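Local coordinates for D-isomer specific 2-hydroxyacid dehydrogenase family protein (Desulfovibrio vulgaris, PDB 5TX7) that probably acts as an NAD-dependent oxidoreductase that interconverts D-2-hydroxyacids and their 2-oxoacids, at residues 240-244 and 245-249. Residues are numbered along the deposited sequence; the frame is centred on the assembly and turned at random.
Sequences PLLDE and RAVAE
One face of the D243 carboxylate lies over the first turn of helix 244-253, with A246 CB beneath it, 3.9 Å from D243 CG, and R245 N under the OD1 end. This is an N-cap: D243 OD1 accepts a weak bond from R245 N (3.3 Å, N-H...O angle 130°), the donor standing well off the carboxylate plane. The chi1 of 175°, with CG turned away from its own N and lying beside the carbonyl carbon, folds the group back over the turn. R245 brings its CB to 3.5 Å from D243 OD1, but its chain then bends at chi2 and chi3 and carries the guanidinium off; R245 NE stays 6.5 Å from D243 OD1, and any attraction between the charges is probably weak. E244 OE2 accepts from S265 N and OE1, weakly, from N273 ND2, which engages both oxygens of this second flat group. L242, just before the cap and touching V219, and V247, in the first turn and touching L224, close a hydrophobic staple across it, L242 CD1 to V247 CG2 4.3 Å. The cap opens the helix of a beta-alpha-beta crossover in the Rossmann-type NAD-binding domain, joining strand 231-235 to strand 256-261. The first helical bond is V247 N to D243 O, 3.2 Å and 157°, followed by A248 N to E244 O, 3.0 Å; V247 CG2 also rests 3.4 Å from D243 O.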
loop_
_atom_site.group_PDB
_atom_site.type_symbol
_atom_site.label_atom_id
_atom_site.label_comp_id
_atom_site.label_asym_id
_atom_site.label_seq_id
_atom_site.Cartn_x
_atom_site.Cartn_y
_atom_site.Cartn_z
ATOM N N PRO A 240 3.385 -16.598 17.750
ATOM C CA PRO A 240 2.628 -17.729 18.302
ATOM C C PRO A 240 1.098 -17.629 18.245
ATOM O O PRO A 240 0.417 -18.563 18.660
ATOM C CB PRO A 240 3.129 -17.824 19.762
ATOM C CG PRO A 240 4.465 -17.189 19.748
ATOM C CD PRO A 240 4.353 -16.068 18.731
ATOM N N LEU A 241 0.553 -16.536 17.731
ATOM C CA LEU A 241 -0.868 -16.479 17.392
ATOM C C LEU A 241 -1.258 -17.472 16.283
ATOM O O LEU A 241 -2.426 -17.826 16.173
ATOM C CB LEU A 241 -1.278 -15.047 17.010
ATOM C CG LEU A 241 -1.198 -13.980 18.089
ATOM C CD1 LEU A 241 -1.563 -12.630 17.504
ATOM C CD2 LEU A 241 -2.114 -14.305 19.252
ATOM N N LEU A 242 -0.294 -17.925 15.486
ATOM C CA LEU A 242 -0.536 -18.889 14.400
ATOM C C LEU A 242 -0.024 -20.274 14.719
ATOM O O LEU A 242 0.990 -20.404 15.401
ATOM C CB LEU A 242 0.257 -18.480 13.157
ATOM C CG LEU A 242 0.216 -17.100 12.583
ATOM C CD1 LEU A 242 1.001 -17.089 11.280
ATOM C CD2 LEU A 242 -1.233 -16.801 12.357
ATOM N N ASP A 243 -0.700 -21.288 14.175
ATOM C CA ASP A 243 -0.097 -22.612 13.982
ATOM C C ASP A 243 0.573 -22.530 12.612
ATOM O O ASP A 243 -0.097 -22.583 11.576
ATOM C CB ASP A 243 -1.160 -23.721 14.044
ATOM C CG ASP A 243 -0.595 -25.124 13.720
ATOM O OD1 ASP A 243 0.611 -25.272 13.433
ATOM O OD2 ASP A 243 -1.370 -26.104 13.747
ATOM N N GLU A 244 1.895 -22.373 12.620
ATOM C CA GLU A 244 2.683 -22.123 11.402
ATOM C C GLU A 244 2.548 -23.239 10.363
ATOM O O GLU A 244 2.547 -22.969 9.158
ATOM C CB GLU A 244 4.170 -21.871 11.747
ATOM C CG GLU A 244 4.416 -20.594 12.570
ATOM C CD GLU A 244 5.883 -20.191 12.669
ATOM O OE1 GLU A 244 6.792 -21.055 12.491
ATOM O OE2 GLU A 244 6.151 -18.986 12.933
ATOM N N ARG A 245 2.403 -24.475 10.837
ATOM C CA ARG A 245 2.207 -25.645 9.974
ATOM C C ARG A 245 0.903 -25.555 9.180
ATOM O O ARG A 245 0.887 -25.683 7.964
ATOM C CB ARG A 245 2.232 -26.924 10.828
ATOM C CG ARG A 245 1.960 -28.234 10.094
ATOM C CD ARG A 245 2.825 -28.430 8.852
ATOM N NE ARG A 245 4.256 -28.495 9.171
ATOM C CZ ARG A 245 5.212 -28.925 8.342
ATOM N NH1 ARG A 245 4.926 -29.358 7.108
ATOM N NH2 ARG A 245 6.480 -28.930 8.758
ATOM N N ALA A 246 -0.188 -25.326 9.887
ATOM C CA ALA A 246 -1.512 -25.212 9.272
ATOM C C ALA A 246 -1.572 -24.099 8.235
ATOM O O ALA A 246 -2.197 -24.256 7.176
ATOM C CB ALA A 246 -2.575 -25.003 10.336
ATOM N N VAL A 247 -0.900 -22.987 8.527
ATOM C CA VAL A 247 -0.880 -21.846 7.610
ATOM C C VAL A 247 -0.081 -22.197 6.342
ATOM O O VAL A 247 -0.517 -21.895 5.228
ATOM C CB VAL A 247 -0.359 -20.583 8.326
ATOM C CG1 VAL A 247 -0.166 -19.424 7.360
ATOM C CG2 VAL A 247 -1.316 -20.178 9.444
ATOM N N ALA A 248 1.071 -22.851 6.504
ATOM C CA ALA A 248 1.846 -23.289 5.348
ATOM C C ALA A 248 1.003 -24.189 4.428
ATOM O O ALA A 248 0.941 -23.964 3.227
ATOM C CB ALA A 248 3.106 -24.005 5.795
ATOM N N GLU A 249 0.343 -25.180 5.014
ATOM C CA GLU A 249 -0.530 -26.102 4.283
ATOM C C GLU A 249 -1.702 -25.377 3.609
ATOM O O GLU A 249 -2.062 -25.708 2.481
ATOM C CB GLU A 249 -0.992 -27.276 5.184
ATOM C CG GLU A 249 -0.111 -28.533 5.062
ATOM C CD GLU A 249 -0.006 -29.409 6.336
ATOM O OE1 GLU A 249 0.973 -30.188 6.422
ATOM O OE2 GLU A 249 -0.881 -29.364 7.244
#